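Side-chain contacts in listeria nuclear targeted protein A (Listeria monocytogenes, PDB 4CIH), which relieves repression of interferon-stimulated host genes by binding the chromatin repressor BAHD1 and blocking its recruitment to them: residues 38-41 and 42-46; 89-92 and 93-97. The protein carries 2 engineered substitutions. All blocks are in the same frame, centred on the assembly; numbering follows the deposited sequence.

Interaction 1 (38-41 and 42-46)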
loop_
_atom_site.group_PDB
_atom_site.type_symbol
_atom_site.label_atom_id
_atom_site.label_comp_id
_atom_site.label_asym_id
_atom_site.label_seq_id
_atom_site.Cartn_x
_atom_site.Cartn_y
_atom_site.Cartn_z
ATOM N N SER A 38 18.079 -7.798 -19.719
ATOM C CA SER A 38 19.138 -6.983 -20.352
ATOM C C SER A 38 19.179 -5.475 -20.066
ATOM O O SER A 38 20.262 -4.901 -19.896
ATOM C CB SER A 38 19.172 -7.220 -21.872
ATOM O OG SER A 38 18.281 -6.361 -22.575
ATOM N N TRP A 39 18.003 -4.846 -20.069
ATOM C CA TRP A 39 17.841 -3.407 -19.828
ATOM C C TRP A 39 17.728 -3.118 -18.330
ATOM O O TRP A 39 17.962 -1.986 -17.891
ATOM C CB TRP A 39 16.593 -2.884 -20.562
ATOM C CG TRP A 39 15.389 -3.792 -20.416
ATOM C CD1 TRP A 39 14.645 -3.992 -19.278
ATOM C CD2 TRP A 39 14.806 -4.641 -21.433
ATOM N NE1 TRP A 39 13.641 -4.908 -19.522
ATOM C CE2 TRP A 39 13.717 -5.321 -20.836
ATOM C CE3 TRP A 39 15.101 -4.892 -22.786
ATOM C CZ2 TRP A 39 12.917 -6.227 -21.548
ATOM C CZ3 TRP A 39 14.309 -5.800 -23.488
ATOM C CH2 TRP A 39 13.229 -6.455 -22.868
ATOM N N SER A 40 17.395 -4.159 -17.562
ATOM C CA SER A 40 17.121 -4.054 -16.126
ATOM C C SER A 40 18.327 -4.403 -15.239
ATOM O O SER A 40 18.436 -5.513 -14.696
ATOM C CB SER A 40 15.890 -4.901 -15.746
ATOM O OG SER A 40 15.196 -4.354 -14.627
ATOM N N ASP A 41 19.232 -3.442 -15.093
ATOM C CA ASP A 41 20.246 -3.535 -14.060
ATOM C C ASP A 41 19.796 -2.837 -12.809
ATOM O O ASP A 41 18.745 -2.201 -12.754
ATOM C CB ASP A 41 21.569 -2.916 -14.490
ATOM C CG ASP A 41 22.286 -3.771 -15.471
ATOM O OD1 ASP A 41 21.662 -4.761 -15.887
ATOM O OD2 ASP A 41 23.441 -3.446 -15.828
ATOM N N LEU A 42 20.693 -2.890 -11.847
ATOM C CA LEU A 42 20.428 -2.420 -10.530
ATOM C C LEU A 42 20.223 -0.917 -10.558
ATOM O O LEU A 42 19.647 -0.355 -9.637
ATOM C CB LEU A 42 21.589 -2.825 -9.629
ATOM C CG LEU A 42 21.210 -3.434 -8.276
ATOM C CD1 LEU A 42 19.805 -4.020 -8.301
ATOM C CD2 LEU A 42 22.256 -4.449 -7.829
ATOM N N ASP A 43 20.652 -0.274 -11.637
ATOM C CA ASP A 43 20.408 1.155 -11.778
ATOM C C ASP A 43 19.077 1.485 -12.441
ATOM O O ASP A 43 18.489 2.540 -12.178
ATOM C CB ASP A 43 21.552 1.821 -12.533
ATOM C CG ASP A 43 22.859 1.754 -11.772
ATOM O OD1 ASP A 43 22.916 1.023 -10.751
ATOM O OD2 ASP A 43 23.816 2.455 -12.183
ATOM N N PHE A 44 18.612 0.591 -13.308
ATOM C CA PHE A 44 17.415 0.859 -14.046
ATOM C C PHE A 44 16.254 0.695 -13.077
ATOM O O PHE A 44 15.453 1.607 -12.891
ATOM C CB PHE A 44 17.300 -0.084 -15.244
ATOM C CG PHE A 44 15.892 -0.253 -15.770
ATOM C CD1 PHE A 44 15.208 0.806 -16.347
ATOM C CD2 PHE A 44 15.253 -1.483 -15.689
ATOM C CE1 PHE A 44 13.926 0.641 -16.853
ATOM C CE2 PHE A 44 13.960 -1.653 -16.167
ATOM C CZ PHE A 44 13.290 -0.585 -16.751
ATOM N N ALA A 45 16.155 -0.491 -12.495
ATOM C CA ALA A 45 15.204 -0.773 -11.435
ATOM C C ALA A 45 15.077 0.317 -10.338
ATOM O O ALA A 45 13.979 0.745 -10.030
ATOM C CB ALA A 45 15.578 -2.102 -10.799
ATOM N N ASN A 46 16.194 0.775 -9.775
ATOM C CA ASN A 46 16.154 1.646 -8.596
ATOM C C ASN A 46 15.560 3.031 -8.906
ATOM O O ASN A 46 14.974 3.685 -8.066
ATOM C CB ASN A 46 17.579 1.817 -8.012
ATOM C CG ASN A 46 18.084 0.579 -7.264
ATOM O OD1 ASN A 46 17.308 -0.175 -6.701
ATOM N ND2 ASN A 46 19.407 0.381 -7.247
#

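Interaction 2 (89-92 and 93-97)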
loop_
_atom_site.group_PDB
_atom_site.type_symbol
_atom_site.label_atom_id
_atom_site.label_comp_id
_atom_site.label_asym_id
_atom_site.label_seq_id
_atom_site.Cartn_x
_atom_site.Cartn_y
_atom_site.Cartn_z
ATOM N N TRP A 89 -2.614 -2.244 6.085
ATOM C CA TRP A 89 -2.605 -2.811 4.706
ATOM C C TRP A 89 -1.649 -2.081 3.697
ATOM O O TRP A 89 -0.824 -2.716 3.037
ATOM C CB TRP A 89 -4.067 -2.805 4.196
ATOM C CG TRP A 89 -4.333 -3.419 2.847
ATOM C CD1 TRP A 89 -4.646 -4.716 2.594
ATOM C CD2 TRP A 89 -4.319 -2.748 1.577
ATOM N NE1 TRP A 89 -4.794 -4.902 1.244
ATOM C CE2 TRP A 89 -4.594 -3.712 0.599
ATOM C CE3 TRP A 89 -4.096 -1.424 1.178
ATOM C CZ2 TRP A 89 -4.683 -3.396 -0.755
ATOM C CZ3 TRP A 89 -4.157 -1.116 -0.144
ATOM C CH2 TRP A 89 -4.448 -2.097 -1.111
ATOM N N SER A 90 -1.745 -0.758 3.617
ATOM C CA SER A 90 -0.834 0.092 2.800
ATOM C C SER A 90 0.656 0.073 3.168
ATOM O O SER A 90 1.541 0.028 2.288
ATOM C CB SER A 90 -1.307 1.514 2.935
ATOM O OG SER A 90 -1.134 1.900 4.292
ATOM N N GLU A 91 0.966 0.175 4.462
ATOM C CA GLU A 91 2.363 0.115 4.825
ATOM C C GLU A 91 2.926 -1.171 4.287
ATOM O O GLU A 91 3.771 -1.170 3.387
ATOM C CB GLU A 91 2.580 0.249 6.330
ATOM C CG GLU A 91 3.057 1.626 6.754
ATOM C CD GLU A 91 4.410 2.017 6.176
ATOM O OE1 GLU A 91 5.373 1.223 6.274
ATOM O OE2 GLU A 91 4.533 3.139 5.663
ATOM N N PHE A 92 2.410 -2.265 4.816
ATOM C CA PHE A 92 2.854 -3.613 4.486
ATOM C C PHE A 92 3.323 -3.786 3.017
ATOM O O PHE A 92 4.409 -4.318 2.713
ATOM C CB PHE A 92 1.693 -4.552 4.785
ATOM C CG PHE A 92 1.939 -5.955 4.344
ATOM C CD1 PHE A 92 2.881 -6.742 4.995
ATOM C CD2 PHE A 92 1.255 -6.485 3.278
ATOM C CE1 PHE A 92 3.118 -8.043 4.597
ATOM C CE2 PHE A 92 1.487 -7.785 2.871
ATOM C CZ PHE A 92 2.424 -8.565 3.522
ATOM N N LYS A 93 2.479 -3.295 2.126
ATOM C CA LYS A 93 2.711 -3.323 0.691
ATOM C C LYS A 93 3.817 -2.361 0.366
ATOM O O LYS A 93 4.635 -2.578 -0.526
ATOM C CB LYS A 93 1.453 -2.851 -0.023
ATOM C CG LYS A 93 0.265 -3.785 0.151
ATOM C CD LYS A 93 -0.343 -4.242 -1.169
ATOM C CE LYS A 93 -0.373 -5.766 -1.254
ATOM N NZ LYS A 93 -1.519 -6.329 -2.032
ATOM N N ILE A 94 3.884 -1.275 1.095
ATOM C CA ILE A 94 5.019 -0.435 0.832
ATOM C C ILE A 94 6.277 -1.126 1.344
ATOM O O ILE A 94 7.177 -1.435 0.568
ATOM C CB ILE A 94 4.831 0.906 1.478
ATOM C CG1 ILE A 94 3.817 1.674 0.634
ATOM C CG2 ILE A 94 6.168 1.572 1.663
ATOM C CD1 ILE A 94 3.072 2.741 1.412
ATOM N N GLU A 95 6.336 -1.360 2.652
ATOM C CA GLU A 95 7.508 -1.976 3.210
ATOM C C GLU A 95 7.909 -3.094 2.272
ATOM O O GLU A 95 9.028 -3.098 1.725
ATOM C CB GLU A 95 7.190 -2.480 4.622
ATOM C CG GLU A 95 8.379 -2.826 5.511
ATOM C CD GLU A 95 9.505 -1.799 5.520
ATOM O OE1 GLU A 95 9.239 -0.585 5.442
ATOM O OE2 GLU A 95 10.683 -2.219 5.641
ATOM N N ARG A 96 6.983 -4.010 2.012
ATOM C CA ARG A 96 7.351 -5.209 1.250
ATOM C C ARG A 96 8.019 -4.959 -0.094
ATOM O O ARG A 96 8.947 -5.675 -0.456
ATOM C CB ARG A 96 6.190 -6.218 1.149
ATOM C CG ARG A 96 6.685 -7.616 0.871
ATOM C CD ARG A 96 5.573 -8.611 0.664
ATOM N NE ARG A 96 4.865 -8.340 -0.583
ATOM C CZ ARG A 96 3.669 -8.819 -0.844
ATOM N NH1 ARG A 96 3.070 -9.567 0.072
ATOM N NH2 ARG A 96 3.090 -8.551 -2.014
ATOM N N ILE A 97 7.584 -3.940 -0.835
ATOM C CA ILE A 97 8.362 -3.519 -1.995
ATOM C C ILE A 97 9.740 -3.024 -1.568
ATOM O O ILE A 97 10.753 -3.629 -1.929
ATOM C CB ILE A 97 7.667 -2.449 -2.854
ATOM C CG1 ILE A 97 6.411 -3.036 -3.479
ATOM C CG2 ILE A 97 8.594 -2.027 -3.990
ATOM C CD1 ILE A 97 5.372 -1.996 -3.825
#

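Interaction 1 (38-41 and 42-46)
W39 and F44 lie side by side and point the same way, the edge of the indole turned toward the face of the phenyl ring in an offset edge-to-face pair. The centroids of the five-membered indole ring and the F44 ring are 5.8 Å apart and the planes stand at 80°, with W39 CD1 4.0 Å from F44 CE2. W39 is poorly ordered, so the detail of the pair is less certain. F44 carries CG anti to its backbone N (chi1 158°), which sends the ring back along the preceding loop. There S40 OG meets the ring edge in its plane, 3.1 Å from F44 CD2. Serine suits this buried place: it is small enough to sit at the ring edge, and its hydroxyl is satisfied by a hydrogen bond with T33 OG1 of helix 8-34. All this happens where the loop after that helix enters helix 42-63 of the four-helical up-and-down bundle. The entry is gripped through one acceptor: D41 O accepts from both F44 N (2.8 Å) and A45 N (3.1 Å), so two bonds hold the one carbonyl. A45, small enough for a close helix approach, packs its methyl on I29 and T33 of helix 8-34.

Interaction 2 (89-92 and 93-97)
F92 and R96, one turn apart on helix 77-103, cross obliquely: R96 NH1 lies 3.7 Å from F92 CZ, with ring and guanidinium planes 74° apart. The R96 chain starts with CG anti to the backbone N (chi1 -158°) and bends at chi3 (69°), which brings the guanidinium back to the ring. Between the same residues R96 N donates to F92 O at 2.7 Å. Beside them K93 lays its methylene CD over one face of the W89 indole, 4.4 Å from W89 CZ2, while K93 CG sits 3.3 Å from W89 O. Lysine suits this buried place because its long aliphatic part packs on the indole before the amine reaches a polar partner. E91 and E95 bring their OE1 atoms within 4.3 Å of each other, and this like-charge proximity may raise their proton affinity somewhat. Further out, the bundle sets the aromatics: W89 rests on R128, T129 and L132 of helix 121-139, and F92 meets Y118 edge-to-face as well as the ring of F124. The buried S90 hydroxyl is well satisfied, hydrogen-bonded with F86 O, Q60 OE1 and K87 O. K93 and R96 each form a long, weak ion pair with E23 of helix 8-34, so their charges would be partly balanced within the bundle.

The two contacts come in series along the chain, interaction 1 where helix 42-63 begins and interaction 2 within helix 77-103. Their centres are about 22 Å apart and their nearest atoms about 9 Å, so they do not touch. Interaction 1 is peripheral, centred about 23 Å from the middle of the chain, whereas interaction 2 is buried, about 5 Å from it. Helix 8-34 borders both, through I29 and T33 at the first and F19, E20, E23 and S26 at the second. Helix 42-63 also joins them: it starts in interaction 1, and its later residues I49, M56 and Q60 pack against interaction 2.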